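Local atomic coordinates of serpin-ZX (PDB entry 3LE2), a protein that inhibits proteases such as metacaspase-9 and RD21A, being cleaved in its reactive centre loop and bound covalently to the target, and so restrains programmed cell death. Residues 88-92 with 227-232; 95-101 with 143-149; 100-106 with 124-130; 178-183 with 335-341. All coordinates share one frame; numbering follows the deposited sequence. Where two conformers were deposited one is given.

How the contacts relate
Contact 1 is the first to open and closes a loop of 134 residues, joining the turn before strand 93-103 to the turn between strands 220-226 and 236-243. Nested inside it, contact 2 lays the end of helix 129-147 against strand 93-103, and within that lies contact 3, which pairs the far end of the same strand with strand 123-127; the two share A100 and W101. Contact 4 opens only after contact 2 has closed. It crosses contact 1 along the chain, tying the segment after strand 167-176 to the hinge of the reactive centre loop. Contacts 1 and 4 touch through Y227 on W179 and a probable hydrogen bond from L228 N to T178 O.

Contact 1: 88-92 with 227-232; sequences ANGGP and YLQGQD
The carbonyl of N89 takes the backbone N-H of Q231, with N89 O and Q231 N 2.7 Å apart and the donor almost on the line of the carbonyl. No other hydrogen bond joins these two loops; the rest is packing, much of it between backbones. G91 CA lies 3.4 Å from Q229 O, and P92 sets its CD against L228 O and its CG 4.3 Å from Y227 CB. The CB of Q231 also lies 3.4 Å from N89 O, flanking the bond with carbon. Glycine suits three places here: G90 and G230 have positive phi (92° and 56°), and G91 lies tightly against D232 and Q229 O. Behind this first shell, a type II' turn from Q229 to D232, closed by D232 N on Q229 O at 3.1 Å, presents Q231 N to its acceptor. D232 turns its carboxylate back close to G91 CA and P92 CD, CG anti to the backbone N (chi1 -164°), where R234 forms a salt bridge with OD2. Further out, P92 and Y227 pack on F236 of strand 236-243, while Y227 also stacks on W179 in the neighbouring loop. With one strong bond and three glycines, the contact depends on backbone shape more than on side-chain chemistry.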
# COMPACT_ATOMS: atom_id res chain seq x y z
N ALA A 88 -2.60 11.43 -16.98
CA ALA A 88 -2.59 12.62 -17.82
C ALA A 88 -1.24 12.78 -18.52
O ALA A 88 -1.15 13.34 -19.61
CB ALA A 88 -2.90 13.86 -17.00
N ASN A 89 -0.19 12.26 -17.90
CA ASN A 89 1.15 12.39 -18.44
C ASN A 89 1.75 11.08 -18.96
O ASN A 89 2.94 11.02 -19.25
CB ASN A 89 2.09 13.00 -17.41
CG ASN A 89 1.77 14.46 -17.13
OD1 ASN A 89 1.77 14.90 -15.98
ND2 ASN A 89 1.51 15.22 -18.19
N GLY A 90 0.93 10.04 -19.05
CA GLY A 90 1.35 8.77 -19.61
C GLY A 90 1.88 7.79 -18.60
O GLY A 90 2.30 6.68 -18.95
N GLY A 91 1.88 8.19 -17.34
CA GLY A 91 2.28 7.32 -16.25
C GLY A 91 1.07 6.57 -15.72
O GLY A 91 -0.01 6.63 -16.29
N PRO A 92 1.25 5.85 -14.61
CA PRO A 92 0.17 5.00 -14.13
C PRO A 92 -1.07 5.80 -13.73
O PRO A 92 -1.03 7.02 -13.55
CB PRO A 92 0.78 4.31 -12.90
CG PRO A 92 2.25 4.37 -13.14
CD PRO A 92 2.46 5.72 -13.78
N TYR A 227 7.29 0.19 -14.01
CA TYR A 227 6.11 0.64 -14.74
C TYR A 227 6.48 1.72 -15.74
O TYR A 227 7.33 2.57 -15.45
CB TYR A 227 5.04 1.21 -13.78
CG TYR A 227 4.37 0.16 -12.92
CD1 TYR A 227 3.42 -0.69 -13.46
CD2 TYR A 227 4.68 0.03 -11.57
CE1 TYR A 227 2.82 -1.66 -12.69
CE2 TYR A 227 4.07 -0.93 -10.78
CZ TYR A 227 3.13 -1.77 -11.36
OH TYR A 227 2.50 -2.74 -10.61
N LEU A 228 5.85 1.67 -16.91
CA LEU A 228 5.93 2.72 -17.92
C LEU A 228 5.75 4.11 -17.30
O LEU A 228 4.87 4.33 -16.47
CB LEU A 228 4.85 2.50 -18.98
CG LEU A 228 4.84 3.57 -20.08
CD1 LEU A 228 6.14 3.50 -20.92
CD2 LEU A 228 3.59 3.44 -20.94
N GLN A 229 6.58 5.05 -17.73
CA GLN A 229 6.65 6.36 -17.10
C GLN A 229 5.98 7.45 -17.93
O GLN A 229 5.30 8.32 -17.38
CB GLN A 229 8.12 6.71 -16.90
CG GLN A 229 8.45 7.45 -15.63
CD GLN A 229 9.94 7.52 -15.42
OE1 GLN A 229 10.69 6.73 -15.98
NE2 GLN A 229 10.38 8.47 -14.61
N GLY A 230 6.18 7.39 -19.24
CA GLY A 230 5.80 8.50 -20.10
C GLY A 230 6.47 9.79 -19.65
O GLY A 230 7.70 9.83 -19.47
N GLN A 231 5.67 10.83 -19.44
CA GLN A 231 6.18 12.14 -19.06
C GLN A 231 6.10 12.35 -17.56
O GLN A 231 6.45 13.41 -17.03
CB GLN A 231 5.41 13.26 -19.77
CG GLN A 231 5.41 13.13 -21.28
CD GLN A 231 6.79 12.84 -21.83
OE1 GLN A 231 7.13 11.69 -22.11
NE2 GLN A 231 7.61 13.88 -21.98
N ASP A 232 5.61 11.32 -16.87
CA ASP A 232 5.56 11.34 -15.42
C ASP A 232 7.00 11.27 -14.90
O ASP A 232 7.79 10.45 -15.36
CB ASP A 232 4.74 10.14 -14.93
CG ASP A 232 4.31 10.29 -13.49
OD1 ASP A 232 4.89 11.12 -12.76
OD2 ASP A 232 3.38 9.55 -13.09

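Contact 2: 95-101 with 143-149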
# COMPACT_ATOMS: atom_id res chain seq x y z
N SER A 95 -5.87 6.86 -8.24
CA SER A 95 -7.03 7.58 -7.77
C SER A 95 -7.15 7.38 -6.26
O SER A 95 -7.02 6.26 -5.75
CB SER A 95 -8.29 7.07 -8.49
OG SER A 95 -9.40 7.86 -8.11
N VAL A 96 -7.38 8.48 -5.54
CA VAL A 96 -7.37 8.47 -4.09
C VAL A 96 -8.73 8.89 -3.52
O VAL A 96 -9.37 9.80 -4.03
CB VAL A 96 -6.34 9.46 -3.55
CG1 VAL A 96 -6.51 9.65 -2.05
CG2 VAL A 96 -4.92 9.01 -3.92
N ALA A 97 -9.16 8.20 -2.47
CA ALA A 97 -10.34 8.60 -1.73
C ALA A 97 -9.95 8.78 -0.28
O ALA A 97 -9.41 7.87 0.35
CB ALA A 97 -11.44 7.55 -1.86
N ASN A 98 -10.23 9.95 0.26
CA ASN A 98 -9.77 10.28 1.59
C ASN A 98 -10.75 11.18 2.35
O ASN A 98 -10.98 12.33 1.98
CB ASN A 98 -8.39 10.93 1.48
CG ASN A 98 -7.71 11.02 2.80
OD1 ASN A 98 -7.80 10.11 3.62
ND2 ASN A 98 -7.03 12.13 3.03
N GLY A 99 -11.34 10.65 3.41
CA GLY A 99 -12.38 11.38 4.10
C GLY A 99 -12.60 11.00 5.55
O GLY A 99 -12.23 9.91 5.99
N ALA A 100 -13.21 11.92 6.30
CA ALA A 100 -13.58 11.68 7.68
C ALA A 100 -15.05 12.01 7.91
O ALA A 100 -15.56 13.01 7.42
CB ALA A 100 -12.70 12.51 8.61
N TRP A 101 -15.72 11.17 8.67
CA TRP A 101 -17.11 11.40 9.04
C TRP A 101 -17.24 11.31 10.55
O TRP A 101 -16.67 10.43 11.19
CB TRP A 101 -18.03 10.35 8.40
CG TRP A 101 -18.39 10.60 6.94
CD1 TRP A 101 -19.58 11.09 6.46
CD2 TRP A 101 -17.55 10.39 5.79
NE1 TRP A 101 -19.53 11.18 5.08
CE2 TRP A 101 -18.30 10.75 4.65
CE3 TRP A 101 -16.25 9.91 5.62
CZ2 TRP A 101 -17.79 10.66 3.36
CZ3 TRP A 101 -15.74 9.82 4.35
CH2 TRP A 101 -16.51 10.20 3.23
N TRP A 143 -19.79 7.93 -2.12
CA TRP A 143 -18.78 8.98 -2.15
C TRP A 143 -17.41 8.48 -2.63
O TRP A 143 -16.79 9.09 -3.50
CB TRP A 143 -18.67 9.61 -0.76
CG TRP A 143 -17.51 10.54 -0.65
CD1 TRP A 143 -17.50 11.88 -0.95
CD2 TRP A 143 -16.18 10.21 -0.24
NE1 TRP A 143 -16.26 12.40 -0.73
CE2 TRP A 143 -15.43 11.39 -0.29
CE3 TRP A 143 -15.57 9.03 0.18
CZ2 TRP A 143 -14.08 11.43 0.05
CZ3 TRP A 143 -14.23 9.06 0.52
CH2 TRP A 143 -13.50 10.26 0.46
N ALA A 144 -16.93 7.38 -2.07
CA ALA A 144 -15.64 6.83 -2.48
C ALA A 144 -15.66 6.42 -3.94
O ALA A 144 -14.66 6.55 -4.65
CB ALA A 144 -15.25 5.66 -1.61
N GLU A 145 -16.80 5.90 -4.39
CA GLU A 145 -16.95 5.50 -5.79
C GLU A 145 -16.86 6.72 -6.69
O GLU A 145 -16.25 6.69 -7.75
CB GLU A 145 -18.29 4.78 -6.00
CG GLU A 145 -18.46 4.18 -7.39
CD GLU A 145 -19.81 3.49 -7.58
OE1 GLU A 145 -20.62 3.48 -6.63
OE2 GLU A 145 -20.06 2.96 -8.69
N LYS A 146 -17.48 7.81 -6.24
CA LYS A 146 -17.45 9.07 -6.98
C LYS A 146 -16.03 9.63 -7.06
O LYS A 146 -15.61 10.12 -8.11
CB LYS A 146 -18.39 10.09 -6.32
CG LYS A 146 -18.51 11.42 -7.07
CD LYS A 146 -19.49 12.36 -6.37
CE LYS A 146 -19.64 13.69 -7.12
NZ LYS A 146 -20.58 14.63 -6.45
N GLU A 147 -15.28 9.54 -5.96
CA GLU A 147 -13.93 10.08 -5.91
C GLU A 147 -12.98 9.28 -6.79
O GLU A 147 -12.02 9.83 -7.34
CB GLU A 147 -13.40 10.11 -4.47
CG GLU A 147 -13.96 11.22 -3.61
CD GLU A 147 -13.51 12.61 -4.06
OE1 GLU A 147 -12.28 12.85 -4.13
OE2 GLU A 147 -14.38 13.47 -4.32
N THR A 148 -13.23 7.98 -6.93
CA THR A 148 -12.35 7.12 -7.73
C THR A 148 -12.96 6.78 -9.08
O THR A 148 -12.66 5.72 -9.64
CB THR A 148 -12.00 5.80 -7.01
OG1 THR A 148 -13.19 5.02 -6.82
CG2 THR A 148 -11.31 6.07 -5.66
N ASN A 149 -13.84 7.64 -9.58
CA ASN A 149 -14.42 7.45 -10.90
C ASN A 149 -14.96 6.03 -11.09
O ASN A 149 -14.82 5.44 -12.16
CB ASN A 149 -13.37 7.75 -11.98
CG ASN A 149 -12.53 8.98 -11.66
OD1 ASN A 149 -13.06 10.09 -11.59
ND2 ASN A 149 -11.22 8.78 -11.45
O HOH W 1 -10.71 12.51 -1.19
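W143 reaches from helix 129-147 onto strand 93-103 and sets its indole edge-on to the strand at N98, with W101 on one face and E147 CG on the other. From CB, CG leaves anti to the backbone N (chi1 171°), carrying the ring toward the strand. W143 CG and CD2 meet the edge of W101, whose CH2 lies 3.5 Å from W143 CD2. W143 CE3 is closer still, 3.4 Å from W101 CH2, in a T-shaped stack with the six-membered rings at 80°. W143 CZ3 meets the methyl of A97, 4.0 Å from its CB. At the far end W143 CH2 butts against the strand backbone, 3.3 Å from N98 N, while CZ2 faces the N98 carbonyl. Small residues suit the strand: G99, with no side chain, lies close against W143 and W101, and A97 is short enough to let A144, E147 and T148 close in. Farther along, S95 OG packs 3.5 Å from T148 CB. T148 is held by its own hydroxyl, OG1 donating to A144 O at 3.0 Å; a Schellman motif with N149 at C-prime ends the helix. A water accepts from N98 N and donates weakly to E147 OE1. Apart from this water bridge, the helix is seated on the serpin's large central sheet by aromatic and methyl packing, with the T148 hydroxyl satisfied by A144 O and by I152 N beyond the helix end.

Contact 3: 100-106 with 124-130; sequences AWIDKSL and SNQADFQ
K104 N donates to A127 O at 2.7 Å, the shortest of four backbone bonds between these segments. N125 N to A100 O, I102 N to N125 O and A127 N to I102 O, each 2.9 Å, complete the parallel ladder. D103, CG anti to the backbone N (chi1 -172°), swings its carboxylate to the start of helix 129-147, where OD1 accepts a weak bond from Q130 N. D103 OD2 instead accepts from S105 OG, in its own turn, at 2.9 Å. The aspartate's charge would probably be favoured by the helix start and by a long, weak pairing with K166, against the nearby D128. D128, the N-cap, holds S131 N with OD1, while its OD2 makes a long salt bridge with K104 NZ at 3.9 Å. Strand 93-103, helix 110-119 and strand 123-127 form a beta-alpha-beta crossover at the edge of the central sheet. On the W101 side, N125 CB sits over that tryptophan's five-membered ring in a CH-pi contact, 4.0 Å from the centroid. The methyl of A127 meets the ring edge at CD1, small enough to fit between W101 and F129. F129 turns its ring edge to D103 N. On the opposite face from W101, I102 CG2 lies 3.9 Å from Q126 CG.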
# COMPACT_ATOMS: atom_id res chain seq x y z
N ALA A 100 -13.21 11.92 6.30
CA ALA A 100 -13.58 11.68 7.68
C ALA A 100 -15.05 12.01 7.91
O ALA A 100 -15.56 13.01 7.42
CB ALA A 100 -12.70 12.51 8.61
N TRP A 101 -15.72 11.17 8.67
CA TRP A 101 -17.11 11.40 9.04
C TRP A 101 -17.24 11.31 10.55
O TRP A 101 -16.67 10.43 11.19
CB TRP A 101 -18.03 10.35 8.40
CG TRP A 101 -18.39 10.60 6.94
CD1 TRP A 101 -19.58 11.09 6.46
CD2 TRP A 101 -17.55 10.39 5.79
NE1 TRP A 101 -19.53 11.18 5.08
CE2 TRP A 101 -18.30 10.75 4.65
CE3 TRP A 101 -16.25 9.91 5.62
CZ2 TRP A 101 -17.79 10.66 3.36
CZ3 TRP A 101 -15.74 9.82 4.35
CH2 TRP A 101 -16.51 10.20 3.23
N ILE A 102 -18.02 12.20 11.12
CA ILE A 102 -18.22 12.20 12.56
C ILE A 102 -19.71 12.19 12.86
O ILE A 102 -20.51 12.75 12.10
CB ILE A 102 -17.53 13.43 13.18
CG1 ILE A 102 -17.19 13.17 14.64
CG2 ILE A 102 -18.38 14.69 13.00
CD1 ILE A 102 -16.15 14.11 15.16
N ASP A 103 -20.12 11.56 13.96
CA ASP A 103 -21.53 11.62 14.30
C ASP A 103 -21.97 13.07 14.44
O ASP A 103 -21.29 13.87 15.09
CB ASP A 103 -21.88 10.87 15.58
CG ASP A 103 -23.37 10.79 15.78
OD1 ASP A 103 -24.05 10.32 14.85
OD2 ASP A 103 -23.88 11.22 16.84
N LYS A 104 -23.12 13.40 13.85
CA LYS A 104 -23.58 14.79 13.77
C LYS A 104 -23.87 15.42 15.13
O LYS A 104 -24.12 16.62 15.22
CB LYS A 104 -24.81 14.89 12.86
CG LYS A 104 -26.10 14.50 13.53
CD LYS A 104 -27.29 14.75 12.60
CE LYS A 104 -28.60 14.40 13.29
NZ LYS A 104 -29.77 14.61 12.38
N SER A 105 -23.84 14.62 16.20
CA SER A 105 -23.86 15.16 17.55
C SER A 105 -22.56 15.94 17.82
O SER A 105 -22.39 16.56 18.87
CB SER A 105 -24.05 14.05 18.58
OG SER A 105 -22.91 13.22 18.68
N LEU A 106 -21.65 15.89 16.85
CA LEU A 106 -20.39 16.59 16.96
C LEU A 106 -20.18 17.44 15.72
O LEU A 106 -20.98 17.42 14.79
CB LEU A 106 -19.24 15.60 17.12
CG LEU A 106 -19.39 14.63 18.30
CD1 LEU A 106 -18.53 13.39 18.12
CD2 LEU A 106 -19.06 15.33 19.59
N SER A 124 -14.40 16.25 4.98
CA SER A 124 -14.82 16.01 6.35
C SER A 124 -16.30 16.32 6.42
O SER A 124 -16.75 17.34 5.89
CB SER A 124 -14.04 16.88 7.34
OG SER A 124 -13.95 18.23 6.90
N ASN A 125 -17.06 15.42 7.04
CA ASN A 125 -18.50 15.53 7.06
C ASN A 125 -19.09 15.01 8.35
O ASN A 125 -18.44 14.25 9.08
CB ASN A 125 -19.10 14.75 5.89
CG ASN A 125 -18.85 15.41 4.56
OD1 ASN A 125 -19.55 16.35 4.18
ND2 ASN A 125 -17.84 14.94 3.83
N GLN A 126 -20.31 15.43 8.64
CA GLN A 126 -21.08 14.84 9.72
C GLN A 126 -22.04 13.81 9.15
O GLN A 126 -22.42 13.88 7.99
CB GLN A 126 -21.88 15.90 10.46
CG GLN A 126 -21.04 16.90 11.20
CD GLN A 126 -21.86 18.08 11.62
OE1 GLN A 126 -22.55 18.04 12.64
NE2 GLN A 126 -21.83 19.15 10.83
N ALA A 127 -22.43 12.86 9.98
CA ALA A 127 -23.35 11.83 9.55
C ALA A 127 -24.23 11.45 10.72
O ALA A 127 -23.89 11.68 11.88
CB ALA A 127 -22.58 10.63 9.05
N ASP A 128 -25.38 10.86 10.41
CA ASP A 128 -26.32 10.45 11.43
C ASP A 128 -26.09 8.99 11.78
O ASP A 128 -26.96 8.15 11.54
CB ASP A 128 -27.75 10.63 10.90
CG ASP A 128 -28.80 10.53 11.99
OD1 ASP A 128 -28.44 10.22 13.15
OD2 ASP A 128 -29.99 10.77 11.67
N PHE A 129 -24.92 8.67 12.33
CA PHE A 129 -24.65 7.29 12.74
C PHE A 129 -25.70 6.83 13.75
O PHE A 129 -26.13 5.67 13.75
CB PHE A 129 -23.24 7.14 13.35
CG PHE A 129 -22.11 7.32 12.35
CD1 PHE A 129 -21.27 8.42 12.43
CD2 PHE A 129 -21.88 6.38 11.36
CE1 PHE A 129 -20.22 8.59 11.52
CE2 PHE A 129 -20.85 6.52 10.46
CZ PHE A 129 -20.01 7.63 10.53
N GLN A 130 -26.10 7.73 14.63
CA GLN A 130 -27.00 7.40 15.73
C GLN A 130 -28.30 6.71 15.28
O GLN A 130 -28.72 5.72 15.88
CB GLN A 130 -27.31 8.65 16.55
CG GLN A 130 -27.78 8.38 17.96
CD GLN A 130 -27.10 9.28 18.97
OE1 GLN A 130 -26.20 10.06 18.63
NE2 GLN A 130 -27.52 9.16 20.22

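Contact 4: 178-183 with 335-341; sequences TWNEKF and VNEEGTE. With ACT (acetate ion), chain D.
W179 and G339 join the two segments by a single backbone bridge: W179 N gives its hydrogen to E338 O, and T340 N returns one to W179 O at 2.9 Å. A third backbone bond runs from F183 N to E337 O, 3.0 Å. Tryptophan adds a side-chain bond, W179 NE1 reaching N336 O at 2.9 Å with that oxygen only 6° out of the ring plane, which restrains the rotation of the indole. The N336 side chain braces its own segment through an Asx turn, OD1 accepting from E338 N at 3.0 Å.

Charge pairs K182 with E341 in an exposed salt bridge. The lysine chain runs extended to NZ, which lies 2.7 Å from E341 OE1 on the syn side of the carboxylate, the two chains crossing at about a right angle. Water also links the backbones, accepting from K182 N and donating to T340 O. T178 N makes a weak bond to an acetate, probably from the crystallisation liquor.

Packing is local. The close approach of K182 CB to G339 CA, 3.3 Å, suits glycine, which has no side chain. F183 CB meets E337 CG at 3.9 Å, the glutamate turning its OE2 away to T188. W179 CZ2 touches V335 CG2, and T340 CG2 lies against N180 O.

The segments follow strands 167-176 and 326-335, the neighbours between which a cleaved serpin loop inserts. E337 and E338 are bonded just ahead of the reactive centre loop; its first residues are held by T340 N on W179 O and the water, a grip that would probably have to loosen for insertion.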
# COMPACT_ATOMS: atom_id res chain seq x y z
N THR A 178 0.89 0.32 -16.61
CA THR A 178 1.39 -0.49 -17.71
C THR A 178 2.88 -0.74 -17.50
O THR A 178 3.61 0.18 -17.16
CB THR A 178 1.21 0.26 -19.05
OG1 THR A 178 -0.18 0.42 -19.34
CG2 THR A 178 1.85 -0.50 -20.17
N TRP A 179 3.32 -1.99 -17.70
CA TRP A 179 4.73 -2.34 -17.58
C TRP A 179 5.56 -1.61 -18.63
O TRP A 179 5.09 -1.32 -19.73
CB TRP A 179 4.97 -3.85 -17.76
CG TRP A 179 4.26 -4.75 -16.78
CD1 TRP A 179 3.43 -5.79 -17.07
CD2 TRP A 179 4.34 -4.70 -15.34
NE1 TRP A 179 2.99 -6.39 -15.92
CE2 TRP A 179 3.53 -5.73 -14.84
CE3 TRP A 179 5.03 -3.88 -14.44
CZ2 TRP A 179 3.39 -5.97 -13.47
CZ3 TRP A 179 4.87 -4.11 -13.08
CH2 TRP A 179 4.06 -5.15 -12.61
N ASN A 180 6.81 -1.32 -18.27
CA ASN A 180 7.80 -0.82 -19.22
C ASN A 180 8.12 -1.87 -20.31
O ASN A 180 8.43 -1.53 -21.44
CB ASN A 180 9.07 -0.43 -18.47
CG ASN A 180 9.87 0.62 -19.19
OD1 ASN A 180 9.33 1.42 -19.94
ND2 ASN A 180 11.18 0.64 -18.95
N GLU A 181 8.03 -3.14 -19.95
CA GLU A 181 8.22 -4.25 -20.87
C GLU A 181 7.03 -5.20 -20.82
O GLU A 181 6.86 -5.92 -19.85
CB GLU A 181 9.46 -5.04 -20.49
CG GLU A 181 10.77 -4.29 -20.63
CD GLU A 181 11.31 -4.34 -22.04
OE1 GLU A 181 10.84 -5.19 -22.84
OE2 GLU A 181 12.21 -3.53 -22.35
N LYS A 182 6.22 -5.22 -21.87
CA LYS A 182 5.10 -6.15 -21.90
C LYS A 182 5.58 -7.59 -21.86
O LYS A 182 6.73 -7.88 -22.20
CB LYS A 182 4.23 -5.91 -23.14
CG LYS A 182 4.93 -6.19 -24.48
CD LYS A 182 4.13 -5.61 -25.64
CE LYS A 182 4.83 -5.80 -26.97
NZ LYS A 182 4.12 -5.06 -28.06
N PHE A 183 4.71 -8.49 -21.42
CA PHE A 183 4.94 -9.92 -21.57
C PHE A 183 4.18 -10.36 -22.81
O PHE A 183 3.16 -9.77 -23.15
CB PHE A 183 4.38 -10.69 -20.37
CG PHE A 183 5.07 -10.39 -19.09
CD1 PHE A 183 5.99 -11.27 -18.56
CD2 PHE A 183 4.80 -9.21 -18.40
CE1 PHE A 183 6.63 -10.99 -17.37
CE2 PHE A 183 5.43 -8.93 -17.22
CZ PHE A 183 6.35 -9.82 -16.70
N VAL A 335 -1.95 -7.97 -11.71
CA VAL A 335 -0.78 -8.27 -12.51
C VAL A 335 -1.18 -9.06 -13.76
O VAL A 335 -1.72 -10.16 -13.67
CB VAL A 335 0.27 -9.06 -11.69
CG1 VAL A 335 1.29 -9.70 -12.61
CG2 VAL A 335 0.95 -8.15 -10.68
N ASN A 336 -0.91 -8.47 -14.93
CA ASN A 336 -1.12 -9.16 -16.20
C ASN A 336 -0.00 -8.82 -17.20
O ASN A 336 1.05 -8.29 -16.81
CB ASN A 336 -2.53 -8.89 -16.76
CG ASN A 336 -2.77 -7.42 -17.08
OD1 ASN A 336 -1.87 -6.72 -17.52
ND2 ASN A 336 -3.99 -6.95 -16.85
N GLU A 337 -0.23 -9.13 -18.47
CA GLU A 337 0.81 -9.00 -19.50
C GLU A 337 1.03 -7.60 -20.03
O GLU A 337 2.07 -7.32 -20.62
CB GLU A 337 0.51 -9.90 -20.71
CG GLU A 337 0.52 -11.39 -20.43
CD GLU A 337 -0.82 -11.90 -19.94
OE1 GLU A 337 -1.69 -11.07 -19.60
OE2 GLU A 337 -0.99 -13.13 -19.90
N GLU A 338 0.06 -6.72 -19.81
CA GLU A 338 0.01 -5.42 -20.49
C GLU A 338 1.23 -4.51 -20.28
O GLU A 338 1.52 -4.08 -19.15
CB GLU A 338 -1.29 -4.70 -20.14
CG GLU A 338 -2.52 -5.58 -20.31
CD GLU A 338 -3.82 -4.84 -20.09
OE1 GLU A 338 -4.26 -4.73 -18.92
OE2 GLU A 338 -4.40 -4.37 -21.08
N GLY A 339 1.93 -4.22 -21.38
CA GLY A 339 3.11 -3.37 -21.35
C GLY A 339 3.02 -2.30 -22.44
O GLY A 339 2.09 -2.31 -23.26
N THR A 340 3.96 -1.37 -22.45
CA THR A 340 3.93 -0.28 -23.42
C THR A 340 4.04 -0.76 -24.88
O THR A 340 4.79 -1.70 -25.19
CB THR A 340 5.02 0.75 -23.15
OG1 THR A 340 4.84 1.87 -24.03
CG2 THR A 340 6.40 0.15 -23.39
N GLU A 341 3.29 -0.11 -25.76
CA GLU A 341 3.32 -0.39 -27.20
C GLU A 341 4.18 0.62 -27.93
O GLU A 341 4.29 0.58 -29.15
CB GLU A 341 1.90 -0.33 -27.79
CG GLU A 341 0.90 -1.29 -27.18
CD GLU A 341 1.32 -2.75 -27.31
OE1 GLU A 341 2.26 -3.04 -28.09
OE2 GLU A 341 0.72 -3.60 -26.63
C ACT D . -1.98 3.39 -17.04
O ACT D . -0.78 3.01 -16.94
OXT ACT D . -2.87 2.52 -16.85
CH3 ACT D . -2.32 4.82 -17.38
O HOH W 2 6.73 -3.37 -24.24